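Local coordinates for coat protein (Sulfolobus turreted icosahedral virus, PDB 2BBD) that probably builds the virus shell as its major coat protein, with a double jelly-roll chain resembling those of bacterial and eukaryotic viral capsid proteins, at residues 233-238 with 291-296; 244-249 with 276-281. All coordinates share one frame; numbering follows the deposited sequence.

Interaction 1 (233-238 with 291-296); sequences YELKIV and DSIEYD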
loop_
_atom_site.group_PDB
_atom_site.type_symbol
_atom_site.label_atom_id
_atom_site.label_comp_id
_atom_site.label_asym_id
_atom_site.label_seq_id
_atom_site.Cartn_x
_atom_site.Cartn_y
_atom_site.Cartn_z
ATOM N N TYR A 233 11.684 7.652 15.230
ATOM C CA TYR A 233 10.880 8.251 14.166
ATOM C C TYR A 233 10.423 9.621 14.646
ATOM O O TYR A 233 10.031 9.788 15.799
ATOM C CB TYR A 233 9.646 7.400 13.851
ATOM C CG TYR A 233 8.672 8.082 12.909
ATOM C CD1 TYR A 233 8.770 7.916 11.528
ATOM C CD2 TYR A 233 7.661 8.915 13.403
ATOM C CE1 TYR A 233 7.887 8.558 10.659
ATOM C CE2 TYR A 233 6.772 9.565 12.538
ATOM C CZ TYR A 233 6.892 9.379 11.173
ATOM O OH TYR A 233 6.021 10.009 10.319
ATOM N N GLU A 234 10.444 10.593 13.746
ATOM C CA GLU A 234 10.065 11.946 14.106
ATOM C C GLU A 234 9.266 12.639 13.001
ATOM O O GLU A 234 9.682 12.645 11.840
ATOM C CB GLU A 234 11.340 12.736 14.398
ATOM C CG GLU A 234 11.156 14.078 15.070
ATOM C CD GLU A 234 12.487 14.801 15.253
ATOM O OE1 GLU A 234 13.508 14.119 15.484
ATOM O OE2 GLU A 234 12.509 16.045 15.169
ATOM N N LEU A 235 8.112 13.194 13.367
ATOM C CA LEU A 235 7.272 13.940 12.433
ATOM C C LEU A 235 7.360 15.372 12.942
ATOM O O LEU A 235 6.874 15.687 14.035
ATOM C CB LEU A 235 5.819 13.460 12.471
ATOM C CG LEU A 235 4.948 14.161 11.421
ATOM C CD1 LEU A 235 5.426 13.764 10.019
ATOM C CD2 LEU A 235 3.473 13.799 11.618
ATOM N N LYS A 236 7.978 16.239 12.152
ATOM C CA LYS A 236 8.183 17.614 12.580
ATOM C C LYS A 236 7.677 18.702 11.637
ATOM O O LYS A 236 7.813 18.599 10.414
ATOM C CB LYS A 236 9.683 17.813 12.838
ATOM C CG LYS A 236 10.109 19.193 13.301
ATOM C CD LYS A 236 11.634 19.248 13.374
ATOM C CE LYS A 236 12.144 20.584 13.891
ATOM N NZ LYS A 236 13.646 20.617 13.923
ATOM N N ILE A 237 7.091 19.743 12.226
ATOM C CA ILE A 237 6.591 20.888 11.473
ATOM C C ILE A 237 7.804 21.800 11.335
ATOM O O ILE A 237 8.321 22.302 12.332
ATOM C CB ILE A 237 5.481 21.655 12.254
ATOM C CG1 ILE A 237 4.363 20.698 12.679
ATOM C CG2 ILE A 237 4.903 22.777 11.389
ATOM C CD1 ILE A 237 3.697 19.968 11.538
ATOM N N VAL A 238 8.264 22.005 10.107
ATOM C CA VAL A 238 9.432 22.842 9.859
ATOM C C VAL A 238 9.080 24.291 9.527
ATOM O O VAL A 238 9.897 25.191 9.727
ATOM C CB VAL A 238 10.282 22.268 8.701
ATOM C CG1 VAL A 238 11.436 23.206 8.377
ATOM C CG2 VAL A 238 10.820 20.898 9.084
ATOM N N ASP A 291 6.632 21.595 1.704
ATOM C CA ASP A 291 7.825 21.528 2.546
ATOM C C ASP A 291 7.614 22.069 3.955
ATOM O O ASP A 291 8.470 22.775 4.492
ATOM C CB ASP A 291 8.959 22.293 1.872
ATOM C CG ASP A 291 9.236 21.794 0.478
ATOM O OD1 ASP A 291 9.988 22.462 -0.260
ATOM O OD2 ASP A 291 8.702 20.723 0.124
ATOM N N SER A 292 6.485 21.731 4.564
ATOM C CA SER A 292 6.188 22.215 5.903
ATOM C C SER A 292 6.226 21.121 6.962
ATOM O O SER A 292 6.411 21.401 8.146
ATOM C CB SER A 292 4.824 22.901 5.907
ATOM O OG SER A 292 4.833 24.010 5.025
ATOM N N ILE A 293 6.039 19.877 6.540
ATOM C CA ILE A 293 6.071 18.760 7.470
ATOM C C ILE A 293 6.955 17.666 6.892
ATOM O O ILE A 293 6.788 17.254 5.745
ATOM C CB ILE A 293 4.658 18.206 7.737
ATOM C CG1 ILE A 293 3.722 19.351 8.146
ATOM C CG2 ILE A 293 4.714 17.173 8.855
ATOM C CD1 ILE A 293 2.298 18.911 8.489
ATOM N N GLU A 294 7.910 17.214 7.698
ATOM C CA GLU A 294 8.859 16.185 7.302
ATOM C C GLU A 294 8.804 15.009 8.261
ATOM O O GLU A 294 8.337 15.143 9.397
ATOM C CB GLU A 294 10.279 16.753 7.348
ATOM C CG GLU A 294 10.605 17.400 8.702
ATOM C CD GLU A 294 12.083 17.680 8.925
ATOM O OE1 GLU A 294 12.810 17.962 7.945
ATOM O OE2 GLU A 294 12.519 17.634 10.096
ATOM N N TYR A 295 9.259 13.849 7.800
ATOM C CA TYR A 295 9.347 12.698 8.685
ATOM C C TYR A 295 10.844 12.382 8.701
ATOM O O TYR A 295 11.518 12.456 7.669
ATOM C CB TYR A 295 8.470 11.527 8.206
ATOM C CG TYR A 295 9.028 10.619 7.133
ATOM C CD1 TYR A 295 9.823 9.527 7.463
ATOM C CD2 TYR A 295 8.691 10.809 5.791
ATOM C CE1 TYR A 295 10.268 8.639 6.484
ATOM C CE2 TYR A 295 9.127 9.931 4.810
ATOM C CZ TYR A 295 9.913 8.851 5.160
ATOM O OH TYR A 295 10.358 7.989 4.184
ATOM N N ASP A 296 11.364 12.093 9.890
ATOM C CA ASP A 296 12.787 11.829 10.077
ATOM C C ASP A 296 13.035 10.486 10.742
ATOM O O ASP A 296 12.198 9.986 11.495
ATOM C CB ASP A 296 13.399 12.926 10.954
ATOM C CG ASP A 296 12.963 14.323 10.541
ATOM O OD1 ASP A 296 12.747 15.164 11.438
ATOM O OD2 ASP A 296 12.845 14.585 9.326
#
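The side chains of Y233 and Y295 cross at about a right angle, and their rings meet with Y233 CE1 3.9 Å from Y295 CD1. The phenol oxygen, Y233 OH, lies 3.6 Å from Y295 CB. The carboxylates of E234 and D296 are also flat groups; their planes are turned 80° apart. E234 OE2 comes within 3.8 Å of D296 OD1, so like charges sit together. E294 adds to this cluster, with its OE2 only 2.8 Å from D296 OD1. One acid may therefore hold a proton here. With CG between its own backbone N and carbonyl carbon (chi1 53°), E294 sets that atom 3.5 Å from V238 CG2. These two side chains also cross at about a right angle.

The backbones form an antiparallel pair. E234 with D296 and K236 with E294 are hydrogen-bonded pairs with two bonds each. V238 N adds a fifth bond to S292 O. The non-hydrogen-bonded pairs, L235 with Y295 and I237 with I293, carry the apolar face. There I237 CD1 presses 3.4 Å from I293 CG1, tighter than usual for two carbons.

These are the central strands of the four-stranded sheet of the second jelly roll. Strand 200-204 flanks 293-299, and its H201 takes a hydrogen bond with E294 OE1. Strand 243-249 flanks 230-237. The apolar face looks across the sandwich: Y295 packs on V305, S307 and Y309 of strand 303-313, and Y233 OH bonds to Q214 of strand 210-219.

Interaction 2 (244-249 with 276-281); sequences DKIKVS and RKYFNG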
loop_
_atom_site.group_PDB
_atom_site.type_symbol
_atom_site.label_atom_id
_atom_site.label_comp_id
_atom_site.label_asym_id
_atom_site.label_seq_id
_atom_site.Cartn_x
_atom_site.Cartn_y
_atom_site.Cartn_z
ATOM N N ASP A 244 7.925 19.478 16.856
ATOM C CA ASP A 244 7.733 18.041 16.696
ATOM C C ASP A 244 6.279 17.725 16.984
ATOM O O ASP A 244 5.697 18.286 17.906
ATOM C CB ASP A 244 8.595 17.259 17.694
ATOM C CG ASP A 244 10.021 17.045 17.214
ATOM O OD1 ASP A 244 10.855 16.585 18.027
ATOM O OD2 ASP A 244 10.312 17.319 16.029
ATOM N N LYS A 245 5.693 16.835 16.192
ATOM C CA LYS A 245 4.314 16.410 16.400
ATOM C C LYS A 245 4.382 14.946 16.820
ATOM O O LYS A 245 3.479 14.415 17.475
ATOM C CB LYS A 245 3.503 16.555 15.111
ATOM C CG LYS A 245 3.169 17.996 14.757
ATOM C CD LYS A 245 2.332 18.658 15.852
ATOM C CE LYS A 245 1.015 17.926 16.075
ATOM N NZ LYS A 245 0.130 18.621 17.053
ATOM N N ILE A 246 5.472 14.300 16.427
ATOM C CA ILE A 246 5.708 12.911 16.771
ATOM C C ILE A 246 7.206 12.704 16.949
ATOM O O ILE A 246 8.007 13.099 16.100
ATOM C CB ILE A 246 5.213 11.941 15.677
ATOM C CG1 ILE A 246 3.771 12.262 15.287
ATOM C CG2 ILE A 246 5.297 10.508 16.199
ATOM C CD1 ILE A 246 3.208 11.353 14.206
ATOM N N LYS A 247 7.570 12.099 18.072
ATOM C CA LYS A 247 8.959 11.804 18.405
ATOM C C LYS A 247 8.860 10.529 19.231
ATOM O O LYS A 247 8.502 10.566 20.412
ATOM C CB LYS A 247 9.560 12.929 19.244
ATOM C CG LYS A 247 11.032 12.750 19.545
ATOM C CD LYS A 247 11.881 12.975 18.309
ATOM C CE LYS A 247 13.351 12.791 18.636
ATOM N NZ LYS A 247 13.763 13.642 19.786
ATOM N N VAL A 248 9.162 9.400 18.603
ATOM C CA VAL A 248 9.035 8.116 19.276
ATOM C C VAL A 248 10.137 7.161 18.871
ATOM O O VAL A 248 10.773 7.339 17.834
ATOM C CB VAL A 248 7.653 7.474 18.927
ATOM C CG1 VAL A 248 7.548 6.068 19.489
ATOM C CG2 VAL A 248 6.530 8.341 19.464
ATOM N N SER A 249 10.369 6.148 19.699
ATOM C CA SER A 249 11.378 5.146 19.392
ATOM C C SER A 249 10.686 4.144 18.479
ATOM O O SER A 249 9.464 4.019 18.496
ATOM C CB SER A 249 11.841 4.435 20.665
ATOM O OG SER A 249 10.755 3.740 21.257
ATOM N N ARG A 276 -3.993 10.015 13.125
ATOM C CA ARG A 276 -5.054 10.421 14.043
ATOM C C ARG A 276 -4.661 10.194 15.499
ATOM O O ARG A 276 -5.269 10.759 16.406
ATOM C CB ARG A 276 -6.355 9.672 13.755
ATOM C CG ARG A 276 -6.270 8.187 14.008
ATOM C CD ARG A 276 -7.650 7.544 13.994
ATOM N NE ARG A 276 -7.566 6.087 14.083
ATOM C CZ ARG A 276 -6.883 5.423 15.016
ATOM N NH1 ARG A 276 -6.212 6.076 15.961
ATOM N NH2 ARG A 276 -6.867 4.096 15.002
ATOM N N LYS A 277 -3.652 9.361 15.721
ATOM C CA LYS A 277 -3.185 9.081 17.073
ATOM C C LYS A 277 -2.284 10.205 17.581
ATOM O O LYS A 277 -1.898 10.217 18.748
ATOM C CB LYS A 277 -2.403 7.762 17.115
ATOM C CG LYS A 277 -3.237 6.505 16.946
ATOM C CD LYS A 277 -2.343 5.283 17.037
ATOM C CE LYS A 277 -3.097 3.986 16.789
ATOM N NZ LYS A 277 -4.106 3.684 17.841
ATOM N N TYR A 278 -1.946 11.139 16.701
ATOM C CA TYR A 278 -1.079 12.249 17.075
ATOM C C TYR A 278 -1.672 13.599 16.689
ATOM O O TYR A 278 -1.142 14.648 17.042
ATOM C CB TYR A 278 0.300 12.084 16.433
ATOM C CG TYR A 278 1.002 10.814 16.836
ATOM C CD1 TYR A 278 0.730 9.605 16.194
ATOM C CD2 TYR A 278 1.931 10.814 17.876
ATOM C CE1 TYR A 278 1.371 8.427 16.583
ATOM C CE2 TYR A 278 2.570 9.646 18.272
ATOM C CZ TYR A 278 2.287 8.459 17.625
ATOM O OH TYR A 278 2.906 7.307 18.036
ATOM N N PHE A 279 -2.769 13.561 15.946
ATOM C CA PHE A 279 -3.468 14.770 15.532
ATOM C C PHE A 279 -4.928 14.497 15.848
ATOM O O PHE A 279 -5.294 13.357 16.119
ATOM C CB PHE A 279 -3.324 15.015 14.027
ATOM C CG PHE A 279 -1.954 15.458 13.604
ATOM C CD1 PHE A 279 -0.947 14.530 13.370
ATOM C CD2 PHE A 279 -1.677 16.813 13.422
ATOM C CE1 PHE A 279 0.316 14.940 12.958
ATOM C CE2 PHE A 279 -0.414 17.240 13.013
ATOM C CZ PHE A 279 0.585 16.301 12.779
ATOM N N ASN A 280 -5.766 15.526 15.832
ATOM C CA ASN A 280 -7.178 15.299 16.096
ATOM C C ASN A 280 -7.781 14.945 14.744
ATOM O O ASN A 280 -8.174 15.821 13.973
ATOM C CB ASN A 280 -7.831 16.549 16.683
ATOM C CG ASN A 280 -9.275 16.312 17.076
ATOM O OD1 ASN A 280 -10.181 16.405 16.244
ATOM N ND2 ASN A 280 -9.499 15.983 18.348
ATOM N N GLY A 281 -7.834 13.646 14.461
ATOM C CA GLY A 281 -8.344 13.182 13.181
ATOM C C GLY A 281 -7.152 12.966 12.267
ATOM O O GLY A 281 -6.013 12.981 12.735
HETATM O O HOH W 1 -2.094 17.328 17.572
#
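I246 sends CG1 anti to its carbonyl carbon (chi1 -51°), and an extended second torsion (chi2 180°) carries CD1 onward to the ring of Y278. K245 instead bends at chi2 and chi3, which folds its chain back over the ring of F279. The contact bridges the two sheets of the second jelly roll: strand 243-249 ends one sheet, and strand 270-284, broken here by a 3-10 segment and loop, ends the other. K245 and I246 together face L235 in a classic beta bulge.

I246 CD1 sits over one face of Y278 as a CH-pi contact. It is 3.8 Å from the ring centroid, 26° off the ring normal and displaced toward the rim on the CG side. I246 CG2 lies by the CD2-CE2 side of the ring, 3.5 Å from Y278 CE2. Both arms of the isoleucine thus lean on a single aromatic. V248 adds a looser touch, with CG2 4.0 Å from Y278 OH. That hydroxyl is hydrogen-bonded to E256 of helix 250-261, the helix that links the two strands, and L253 of the same helix also packs on Y278.

K245 and F279 cross at about a right angle. The aliphatic part of the lysine does the touching: CE lies over one face of the ring, 3.4 Å from F279 CE2, and CG is 3.7 Å from F279 CZ. The lysine tip is tied across by solvent. K245 NZ donates to a water at 2.6 Å, and that water donates in turn to Y278 O at 2.9 Å.

How the interactions relate
Interactions 1 and 2 lie in the same jelly roll, with centres about 11 Å apart. Strands 230-237 and 243-249 are neighbours in one sheet and join them directly. L235 O lies 2.7 Å from K245 N, a probable hydrogen bond at the bulge. Interaction 1 pairs strands within that sheet, whereas interaction 2 ties its outer strand to the opposing sheet. The acidic cluster of interaction 1 extends into 244-249: E234 OE2 is 2.7 Å from D244 OD2, so a shared proton is possible. K247 CE packs 3.4 Å from E234 OE1. One contact is strand pairing and the other side-chain packing between sheets.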